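Local structure of SOXA (Paracoccus denitrificans, 2C1D) at residues A[57-60]-A[61-64]; A[106-110]-A[111-115]; A[164-167]-A[168-172]; A[189-193]-A[194-198]. The protein forms, with SoxX, the heme- and zinc-containing SoxAX complex that joins thiosulfate to a cysteine of the carrier protein SoxY as a heterodisulfide. One frame throughout, in Å; residues are numbered along the deposited sequence.

Contact 1: residues A[57-60]-A[61-64]; sequences PAMV and FVDR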
# COMPACT_ATOMS: atom_id res chain seq x y z
N PRO A 57 -9.19 17.28 -9.26
CA PRO A 57 -10.55 16.72 -9.15
C PRO A 57 -10.99 16.50 -7.69
O PRO A 57 -12.17 16.38 -7.42
CB PRO A 57 -10.46 15.38 -9.90
CG PRO A 57 -9.18 15.43 -10.64
CD PRO A 57 -8.27 16.33 -9.92
N ALA A 58 -10.05 16.42 -6.76
CA ALA A 58 -10.40 16.26 -5.34
C ALA A 58 -11.17 17.45 -4.80
O ALA A 58 -11.91 17.29 -3.85
CB ALA A 58 -9.15 16.00 -4.50
N MET A 59 -11.02 18.64 -5.39
CA MET A 59 -11.65 19.86 -4.86
C MET A 59 -13.17 19.88 -5.01
O MET A 59 -13.90 20.62 -4.32
CB MET A 59 -11.02 21.11 -5.49
CG MET A 59 -9.53 21.26 -5.18
SD MET A 59 -9.17 21.51 -3.40
CE MET A 59 -9.73 23.14 -3.25
N VAL A 60 -13.67 19.04 -5.90
CA VAL A 60 -15.11 18.81 -5.97
C VAL A 60 -15.63 18.25 -4.64
O VAL A 60 -16.71 18.62 -4.16
CB VAL A 60 -15.42 17.82 -7.11
CG1 VAL A 60 -16.88 17.49 -7.18
CG2 VAL A 60 -14.91 18.42 -8.44
N PHE A 61 -14.86 17.35 -4.06
CA PHE A 61 -15.27 16.69 -2.83
C PHE A 61 -14.96 17.51 -1.60
O PHE A 61 -15.69 17.41 -0.61
CB PHE A 61 -14.74 15.26 -2.83
CG PHE A 61 -15.11 14.55 -4.08
CD1 PHE A 61 -14.21 14.42 -5.14
CD2 PHE A 61 -16.43 14.15 -4.28
CE1 PHE A 61 -14.61 13.81 -6.36
CE2 PHE A 61 -16.82 13.55 -5.46
CZ PHE A 61 -15.92 13.39 -6.50
N VAL A 62 -13.93 18.35 -1.68
CA VAL A 62 -13.73 19.39 -0.65
C VAL A 62 -14.96 20.32 -0.61
O VAL A 62 -15.47 20.58 0.47
CB VAL A 62 -12.51 20.20 -0.92
CG1 VAL A 62 -12.42 21.44 0.00
CG2 VAL A 62 -11.26 19.32 -0.82
N ASP A 63 -15.43 20.79 -1.77
CA ASP A 63 -16.59 21.71 -1.80
C ASP A 63 -17.89 21.05 -1.30
O ASP A 63 -18.69 21.66 -0.59
CB ASP A 63 -16.80 22.35 -3.20
CG ASP A 63 -17.76 23.57 -3.16
OD1 ASP A 63 -17.44 24.59 -2.50
OD2 ASP A 63 -18.88 23.60 -3.76
N ARG A 64 -18.10 19.80 -1.64
CA ARG A 64 -19.23 19.07 -1.15
C ARG A 64 -19.13 18.83 0.37
O ARG A 64 -20.14 18.84 1.07
CB ARG A 64 -19.27 17.74 -1.87
CG ARG A 64 -20.52 16.99 -1.70
CD ARG A 64 -20.25 15.53 -1.67
NE ARG A 64 -20.59 14.89 -2.90
CZ ARG A 64 -20.16 13.72 -3.32
NH1 ARG A 64 -19.30 12.95 -2.64
NH2 ARG A 64 -20.63 13.30 -4.47

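Contact 2: residues A[106-110]-A[111-115]; sequences KLMIM and EDYVN. With HEC (heme c), chain I.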
# COMPACT_ATOMS: atom_id res chain seq x y z
N LYS A 106 -7.47 8.67 24.46
CA LYS A 106 -7.69 7.67 23.41
C LYS A 106 -6.94 8.04 22.12
O LYS A 106 -6.86 9.21 21.75
CB LYS A 106 -9.18 7.55 23.09
CG LYS A 106 -10.05 7.24 24.31
CD LYS A 106 -11.39 6.67 23.92
CE LYS A 106 -12.53 7.65 23.99
NZ LYS A 106 -13.75 6.95 24.60
N LEU A 107 -6.38 7.03 21.44
CA LEU A 107 -5.91 7.23 20.06
C LEU A 107 -7.09 7.59 19.14
O LEU A 107 -8.08 6.87 19.09
CB LEU A 107 -5.19 6.01 19.50
CG LEU A 107 -4.55 6.19 18.11
CD1 LEU A 107 -3.51 7.29 18.15
CD2 LEU A 107 -3.90 4.89 17.60
N MET A 108 -6.95 8.69 18.41
CA MET A 108 -7.98 9.13 17.48
C MET A 108 -7.38 9.27 16.08
O MET A 108 -6.32 9.85 15.94
CB MET A 108 -8.56 10.47 17.93
CG MET A 108 -9.09 10.49 19.35
SD MET A 108 -10.64 9.64 19.48
CE MET A 108 -11.86 10.86 18.97
N ILE A 109 -8.04 8.68 15.09
CA ILE A 109 -7.89 9.08 13.70
C ILE A 109 -9.00 10.06 13.45
O ILE A 109 -9.89 10.21 14.28
CB ILE A 109 -7.94 7.88 12.71
CG1 ILE A 109 -9.30 7.15 12.74
CG2 ILE A 109 -6.82 6.92 13.02
CD1 ILE A 109 -9.41 5.96 11.82
N MET A 110 -8.95 10.74 12.32
CA MET A 110 -9.83 11.86 12.08
C MET A 110 -11.26 11.39 12.07
O MET A 110 -12.15 12.08 12.57
CB MET A 110 -9.48 12.56 10.77
CG MET A 110 -10.17 13.93 10.60
SD MET A 110 -9.55 15.14 11.79
CE MET A 110 -8.01 15.48 11.07
N GLU A 111 -11.47 10.20 11.51
CA GLU A 111 -12.77 9.56 11.43
C GLU A 111 -13.41 9.45 12.83
O GLU A 111 -14.62 9.59 12.98
CB GLU A 111 -12.66 8.17 10.81
CG GLU A 111 -12.35 8.14 9.32
CD GLU A 111 -10.87 8.09 8.99
OE1 GLU A 111 -10.05 8.66 9.76
OE2 GLU A 111 -10.52 7.52 7.94
N ASP A 112 -12.60 9.19 13.86
CA ASP A 112 -13.13 9.12 15.21
C ASP A 112 -13.61 10.48 15.71
O ASP A 112 -14.61 10.53 16.38
CB ASP A 112 -12.11 8.58 16.20
CG ASP A 112 -11.65 7.19 15.88
OD1 ASP A 112 -12.49 6.31 15.56
OD2 ASP A 112 -10.44 6.90 15.96
N TYR A 113 -12.90 11.57 15.45
CA TYR A 113 -13.41 12.88 15.89
C TYR A 113 -14.70 13.22 15.17
O TYR A 113 -15.66 13.70 15.78
CB TYR A 113 -12.40 14.00 15.65
CG TYR A 113 -11.25 14.10 16.63
CD1 TYR A 113 -9.94 14.25 16.18
CD2 TYR A 113 -11.47 14.10 18.00
CE1 TYR A 113 -8.88 14.36 17.05
CE2 TYR A 113 -10.42 14.22 18.90
CZ TYR A 113 -9.13 14.35 18.42
OH TYR A 113 -8.09 14.48 19.30
N VAL A 114 -14.75 12.98 13.87
CA VAL A 114 -15.94 13.33 13.10
C VAL A 114 -17.11 12.53 13.68
O VAL A 114 -18.13 13.09 14.02
CB VAL A 114 -15.75 13.07 11.58
CG1 VAL A 114 -17.03 13.29 10.84
CG2 VAL A 114 -14.64 13.99 11.01
N ASN A 115 -16.94 11.23 13.87
CA ASN A 115 -18.06 10.43 14.39
C ASN A 115 -18.46 10.71 15.85
O ASN A 115 -19.62 10.47 16.26
CB ASN A 115 -17.84 8.93 14.17
CG ASN A 115 -18.46 8.44 12.88
OD1 ASN A 115 -19.43 9.05 12.37
ND2 ASN A 115 -17.91 7.37 12.31
FE HEC I . -17.35 18.89 16.60
CHA HEC I . -14.47 18.35 18.53
CHB HEC I . -15.66 18.02 13.85
CHC HEC I . -20.26 19.11 14.88
CHD HEC I . -18.79 20.48 19.29
NA HEC I . -15.42 18.32 16.27
C1A HEC I . -14.40 18.17 17.17
C2A HEC I . -13.23 17.74 16.45
C3A HEC I . -13.57 17.65 15.16
C4A HEC I . -14.96 17.99 15.02
CMA HEC I . -12.66 17.22 14.00
CAA HEC I . -11.87 17.46 17.11
CBA HEC I . -11.26 18.79 17.49
CGA HEC I . -10.01 18.68 18.34
O1A HEC I . -9.78 17.67 19.04
O2A HEC I . -9.24 19.68 18.29
NB HEC I . -17.86 18.64 14.68
C1B HEC I . -17.02 18.18 13.70
C2B HEC I . -17.83 17.87 12.53
C3B HEC I . -19.10 18.18 12.82
C4B HEC I . -19.14 18.68 14.18
CMB HEC I . -17.27 17.36 11.19
CAB HEC I . -20.33 18.02 11.86
CBB HEC I . -20.44 16.74 11.38
NC HEC I . -19.19 19.69 17.03
C1C HEC I . -20.28 19.59 16.19
C2C HEC I . -21.41 20.19 16.87
C3C HEC I . -21.04 20.47 18.14
C4C HEC I . -19.61 20.23 18.22
CMC HEC I . -22.85 20.13 16.32
CAC HEC I . -21.91 21.09 19.29
CBC HEC I . -23.09 20.51 19.61
ND HEC I . -16.71 19.34 18.59
C1D HEC I . -17.53 19.96 19.52
C2D HEC I . -16.87 19.95 20.82
C3D HEC I . -15.54 19.27 20.59
C4D HEC I . -15.52 18.93 19.18
CMD HEC I . -17.38 20.50 22.16
CAD HEC I . -14.44 18.99 21.63
CBD HEC I . -13.52 20.17 21.70
CGD HEC I . -12.33 19.89 22.61
O1D HEC I . -11.79 20.87 23.21
O2D HEC I . -11.93 18.71 22.71

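Contact 3: residues A[164-167]-A[168-172]; sequences HGKE and IYYTR. With ZN (zinc ion), chain K.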
# COMPACT_ATOMS: atom_id res chain seq x y z
N HIS A 164 2.96 -0.59 18.10
CA HIS A 164 2.02 -1.60 17.60
C HIS A 164 1.89 -1.44 16.08
O HIS A 164 1.85 -2.43 15.37
CB HIS A 164 0.66 -1.45 18.30
CG HIS A 164 -0.14 -2.72 18.33
ND1 HIS A 164 0.23 -3.81 19.07
CD2 HIS A 164 -1.30 -3.05 17.72
CE1 HIS A 164 -0.66 -4.78 18.91
NE2 HIS A 164 -1.60 -4.34 18.09
N GLY A 165 1.86 -0.19 15.59
CA GLY A 165 1.80 0.06 14.16
C GLY A 165 3.10 -0.32 13.46
O GLY A 165 3.09 -0.88 12.36
N LYS A 166 4.23 -0.06 14.11
CA LYS A 166 5.52 -0.42 13.56
C LYS A 166 5.56 -1.93 13.29
O LYS A 166 5.99 -2.36 12.23
CB LYS A 166 6.68 -0.01 14.49
CG LYS A 166 8.05 -0.33 13.92
CD LYS A 166 9.18 -0.10 14.96
CE LYS A 166 10.51 -0.74 14.52
NZ LYS A 166 11.60 -0.22 15.39
N GLU A 167 5.12 -2.72 14.26
CA GLU A 167 5.13 -4.18 14.11
C GLU A 167 4.32 -4.62 12.86
O GLU A 167 4.78 -5.47 12.09
CB GLU A 167 4.61 -4.85 15.39
CG GLU A 167 4.96 -6.33 15.52
CD GLU A 167 4.07 -7.09 16.48
OE1 GLU A 167 3.37 -6.47 17.33
OE2 GLU A 167 4.07 -8.35 16.38
N ILE A 168 3.14 -4.04 12.67
CA ILE A 168 2.28 -4.33 11.52
C ILE A 168 3.05 -3.99 10.24
O ILE A 168 3.07 -4.80 9.32
CB ILE A 168 0.93 -3.53 11.62
CG1 ILE A 168 0.15 -4.01 12.84
CG2 ILE A 168 0.07 -3.63 10.33
CD1 ILE A 168 -1.07 -3.18 13.19
N TYR A 169 3.71 -2.82 10.21
CA TYR A 169 4.40 -2.31 9.03
C TYR A 169 5.44 -3.29 8.49
O TYR A 169 5.60 -3.42 7.26
CB TYR A 169 5.10 -0.95 9.31
CG TYR A 169 5.41 -0.19 8.03
CD1 TYR A 169 4.43 0.57 7.43
CD2 TYR A 169 6.65 -0.27 7.41
CE1 TYR A 169 4.66 1.25 6.25
CE2 TYR A 169 6.90 0.41 6.20
CZ TYR A 169 5.88 1.16 5.62
OH TYR A 169 6.08 1.85 4.44
N TYR A 170 6.11 -3.99 9.40
CA TYR A 170 7.17 -4.93 9.07
C TYR A 170 6.73 -6.41 9.10
O TYR A 170 7.54 -7.28 8.86
CB TYR A 170 8.35 -4.70 10.03
CG TYR A 170 9.03 -3.40 9.73
CD1 TYR A 170 8.68 -2.24 10.39
CD2 TYR A 170 10.00 -3.33 8.75
CE1 TYR A 170 9.31 -1.02 10.10
CE2 TYR A 170 10.62 -2.13 8.43
CZ TYR A 170 10.27 -0.99 9.11
OH TYR A 170 10.90 0.18 8.78
N THR A 171 5.46 -6.68 9.37
CA THR A 171 4.96 -8.07 9.37
C THR A 171 4.67 -8.52 7.96
O THR A 171 4.02 -7.80 7.20
CB THR A 171 3.72 -8.20 10.25
OG1 THR A 171 4.10 -8.00 11.61
CG2 THR A 171 3.16 -9.66 10.26
N ARG A 172 5.14 -9.71 7.61
CA ARG A 172 5.03 -10.16 6.23
C ARG A 172 3.79 -11.00 6.14
O ARG A 172 3.79 -12.17 6.52
CB ARG A 172 6.27 -10.94 5.82
CG ARG A 172 7.51 -10.06 5.80
CD ARG A 172 8.76 -10.77 5.43
NE ARG A 172 8.71 -11.16 4.03
CZ ARG A 172 9.75 -11.44 3.29
NH1 ARG A 172 10.99 -11.39 3.79
NH2 ARG A 172 9.55 -11.78 2.02
ZN ZN K . -3.20 -5.54 17.54

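Contact 4: residues A[189-193]-A[194-198]; sequences GNMIR and ADHLS. With HEC (heme c), chain J.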
# COMPACT_ATOMS: atom_id res chain seq x y z
N GLY A 189 11.07 3.31 -5.72
CA GLY A 189 11.77 3.72 -6.92
C GLY A 189 11.72 2.68 -8.02
O GLY A 189 11.96 3.00 -9.20
N ASN A 190 11.42 1.43 -7.66
CA ASN A 190 11.31 0.36 -8.63
C ASN A 190 9.92 0.25 -9.22
O ASN A 190 8.97 0.86 -8.71
CB ASN A 190 11.76 -0.97 -8.00
CG ASN A 190 13.28 -0.98 -7.68
OD1 ASN A 190 14.07 -0.26 -8.32
ND2 ASN A 190 13.69 -1.80 -6.73
N MET A 191 9.82 -0.53 -10.30
CA MET A 191 8.56 -0.81 -10.96
C MET A 191 8.09 -2.18 -10.52
O MET A 191 8.82 -3.17 -10.64
CB MET A 191 8.72 -0.78 -12.47
CG MET A 191 9.13 0.56 -13.05
SD MET A 191 8.04 1.94 -12.68
CE MET A 191 6.55 1.45 -13.51
N ILE A 192 6.88 -2.24 -9.97
CA ILE A 192 6.18 -3.49 -9.80
C ILE A 192 5.06 -3.50 -10.82
O ILE A 192 4.09 -2.76 -10.72
CB ILE A 192 5.75 -3.71 -8.30
CG1 ILE A 192 5.36 -5.16 -8.04
CG2 ILE A 192 4.63 -2.77 -7.86
CD1 ILE A 192 5.71 -5.59 -6.62
N ARG A 193 5.25 -4.36 -11.83
CA ARG A 193 4.57 -4.27 -13.10
C ARG A 193 4.47 -2.78 -13.53
O ARG A 193 5.51 -2.11 -13.61
CB ARG A 193 3.23 -5.04 -13.06
CG ARG A 193 2.73 -5.48 -14.45
CD ARG A 193 3.58 -6.59 -15.07
NE ARG A 193 3.30 -6.83 -16.49
CZ ARG A 193 2.34 -7.65 -16.94
NH1 ARG A 193 1.57 -8.30 -16.10
NH2 ARG A 193 2.17 -7.83 -18.25
N ALA A 194 3.27 -2.27 -13.79
CA ALA A 194 3.10 -0.91 -14.29
C ALA A 194 3.12 0.17 -13.22
O ALA A 194 3.07 1.35 -13.55
CB ALA A 194 1.80 -0.80 -15.11
N ASP A 195 3.21 -0.21 -11.95
CA ASP A 195 3.25 0.77 -10.85
C ASP A 195 4.66 1.12 -10.38
O ASP A 195 5.45 0.24 -10.08
CB ASP A 195 2.47 0.27 -9.64
CG ASP A 195 1.00 0.09 -9.93
OD1 ASP A 195 0.36 1.05 -10.43
OD2 ASP A 195 0.41 -1.00 -9.68
N HIS A 196 4.94 2.42 -10.28
CA HIS A 196 6.20 2.97 -9.76
C HIS A 196 6.02 3.09 -8.26
O HIS A 196 5.17 3.87 -7.79
CB HIS A 196 6.40 4.39 -10.34
CG HIS A 196 7.76 4.97 -10.14
ND1 HIS A 196 8.06 6.26 -10.51
CD2 HIS A 196 8.92 4.43 -9.68
CE1 HIS A 196 9.34 6.50 -10.29
NE2 HIS A 196 9.88 5.41 -9.77
N LEU A 197 6.78 2.29 -7.50
CA LEU A 197 6.63 2.21 -6.08
C LEU A 197 7.12 3.48 -5.39
O LEU A 197 8.25 3.93 -5.59
CB LEU A 197 7.38 1.01 -5.50
CG LEU A 197 6.59 -0.30 -5.50
CD1 LEU A 197 7.53 -1.49 -5.30
CD2 LEU A 197 5.46 -0.29 -4.47
N SER A 198 6.26 4.01 -4.53
CA SER A 198 6.61 5.15 -3.66
C SER A 198 7.03 4.66 -2.28
O SER A 198 7.20 3.45 -2.07
CB SER A 198 5.41 6.11 -3.57
OG SER A 198 4.41 5.59 -2.75
FE HEC J . 1.27 -0.08 -0.63
CHA HEC J . 0.41 2.54 -2.65
CHB HEC J . 0.62 1.93 2.11
CHC HEC J . 1.97 -2.68 1.41
CHD HEC J . 2.39 -1.87 -3.30
NA HEC J . 0.63 1.90 -0.34
C1A HEC J . 0.34 2.79 -1.32
C2A HEC J . -0.04 4.04 -0.70
C3A HEC J . 0.02 3.85 0.63
C4A HEC J . 0.45 2.50 0.88
CMA HEC J . -0.31 4.86 1.74
CAA HEC J . -0.44 5.34 -1.44
CBA HEC J . 0.77 6.29 -1.46
CGA HEC J . 0.41 7.62 -2.11
O1A HEC J . 1.31 8.49 -2.20
O2A HEC J . -0.76 7.82 -2.57
NB HEC J . 1.29 -0.32 1.34
C1B HEC J . 0.94 0.60 2.31
C2B HEC J . 0.91 -0.07 3.57
C3B HEC J . 1.29 -1.32 3.39
C4B HEC J . 1.51 -1.51 1.99
CMB HEC J . 0.60 0.62 4.91
CAB HEC J . 1.41 -2.41 4.48
CBB HEC J . 0.21 -2.63 5.10
NC HEC J . 2.06 -1.95 -0.90
C1C HEC J . 2.28 -2.86 0.09
C2C HEC J . 2.81 -4.08 -0.50
C3C HEC J . 2.93 -3.86 -1.82
C4C HEC J . 2.46 -2.50 -2.07
CMC HEC J . 3.15 -5.32 0.36
CAC HEC J . 3.46 -4.75 -3.00
CBC HEC J . 3.19 -6.05 -3.15
ND HEC J . 1.37 0.26 -2.61
C1D HEC J . 1.87 -0.64 -3.55
C2D HEC J . 1.76 -0.07 -4.88
C3D HEC J . 1.13 1.29 -4.67
C4D HEC J . 0.93 1.41 -3.24
CMD HEC J . 2.17 -0.69 -6.23
CAD HEC J . 0.82 2.36 -5.74
CBD HEC J . 2.14 3.06 -6.11
CGD HEC J . 2.67 3.94 -5.01
O1D HEC J . 3.48 3.52 -4.16
O2D HEC J . 2.30 5.12 -4.93
O HOH W 1 1.71 -3.25 -9.40

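Contact 1: residues A[57-60]-A[61-64]
A58 and F61 meet through the backbone: the carbonyl oxygen of A58 takes two donors, V62 N at 3.1 Å and F61 N at 3.0 Å. The V62 bond is the straighter, 158° at the hydrogen, and lies in the carbonyl plane, whereas F61 N comes from above that plane at a more bent angle. One residue on, M59 O receives D63 N at 3.0 Å, and V60 O receives R64 N at 3.1 Å. These i to i+4 bonds are those of a first alpha-helical turn, here the start of helix 59-70 in the cytochrome c region, and they satisfy the N-H groups of V62, D63 and R64. V60 N has a weak bond back to P57 O. With CG1 anti to its backbone N (chi1 177°), V60 holds this methyl over the F61 ring, a CH-pi contact 4.2 Å from CG1 to the centroid and close to the ring normal. The edge of the same ring, at CD2, points onto a face of the R64 guanidinium, whose NH1 is paired with D136 in a salt bridge. Replacing F61 with an alanine would probably leave V60 CG1 without the face it rests on and open a gap beside Y208 and M215, which the ring also touches. M59 and V62 run side by side, SD and CG2 4.0 Å apart.

Contact 2: residues A[106-110]-A[111-115]
M108 places CG anti to its carbonyl carbon (chi1 -55°) and then bends at both following bonds, which lays SD and CE along one face of the Y113 ring, the two side chains crossing at about a right angle. M108 CB itself lies over that face, 4.1 Å from the ring centroid and 18° off the normal, a CH-pi contact; SD stands 5.0 Å from the centroid in a Met-aromatic contact, and CE reaches Y113 CD2 at 3.4 Å. On the opposite face lies the heme c of chain I, CAA over the rim and O1A 3.4 Å from Y113 CZ. The ring is clamped between methionine and heme, its OH bonded to D101 and R99. With an alanine at Y113, M108 and the propionate would probably lose the surface between them, and D101 and R99 their hydroxyl partner. D112 folds back to the helix start: OD2 accepts I109 N at 3.1 Å (160° at the hydrogen), while D112 N bonds to I109 O at 2.9 Å. The same OD2 pairs with K242. I109 is the N-cap of helix 110-122. Through Y113, this strand-to-helix junction contributes to the pocket of the heme whose iron is bound by H84 and C117.

Contact 3: residues A[164-167]-A[168-172]
K166 and Y170 cross at a slant one helical turn apart, the aliphatic K166 CG lying 4.1 Å from Y170 CD1. The Y170 ring also offers its edge, near the ring plane, to K166 O, and CD1 is 3.3 Å from that oxygen. The neighbouring Y169 sets CD2 above one face of the Y170 ring, offset toward the rim, and continues to C180 and H184 beside the second heme. The far end of Y170 is fixed by its hydroxyl, bonded to E185 and R251. H164, with CG anti to the backbone N (chi1 -155°), carries its imidazole to the zinc ion, bound through NE2 at 2.1 Å; D240 also binds the zinc. Backbone bonds hold the turn, Y169 N to G165 O at 3.0 Å and Y170 N to K166 O at 3.3 Å. Just past Y170, T171 OG1 donates to E167 O at 2.7 Å, coming from above the carbonyl plane. Next to it R172 extends to backbone carbonyls of the SoxX chain. Since zinc is held by an imidazole nitrogen and a carboxylate from helix 239-251, the metal ties the two helices together, and the aspartate probably offsets part of its charge.

Contact 4: residues A[189-193]-A[194-198]
A tight antiparallel beta hairpin joins strands 191-192 and 195-196 at the edge of the second heme, closed at one end by a type II' turn from I192 to D195, with R193 and A194 at its corners. I192 and D195 form the hydrogen-bonded pair, I192 N to D195 O at 2.9 Å and D195 N to I192 O at 3.0 Å; M191 and H196 are the non-hydrogen-bonded pair. Farther from the turn the ladder goes on with L197 N to N190 O, nearly linear at 172°, and G189 N to L197 O. M191 SD lies 3.6 Å from H196 CA and meets the imidazole obliquely, while H196 NE2, at the ring edge, has a weak bond to G189 O and a further one to D1. The other side faces the porphyrin of chain J: I192 CG2, set between the backbone N and the carbonyl carbon, and D195 CB each lie 3.6 Å from the methyl CMD, and L197 CD2 packs at CHD. A water links I192 O with D195 OD2. Both S198 N and OG bond to propionate O1D, OG at 2.7 Å. R193 projects to E54 of the SoxX chain. The whole is a hairpin wall of the heme pocket at the SoxA-SoxX interface.

Overall arrangement
The four contacts follow one another along the chain without overlap, and none touches another. Contacts 1 and 2 share the first cytochrome c region, on helix 59-70 and on the junction of strand 107-108 with helix 110-122; their centres are about 22 Å apart. Contacts 3 and 4 share the second region, on helix 159-170 and the hairpin 191-196, also about 22 Å between centres, with nearest atoms about 7 Å apart. Between the regions, contacts 2 and 3 come closest, nearest atoms about 8 Å apart, whereas the centres of contacts 1 and 3 lie about 33 Å apart. Contact 2 lines the first heme and contact 4 the second, which Y169 of contact 3 also approaches; contacts 3 and 4 both reach SoxX.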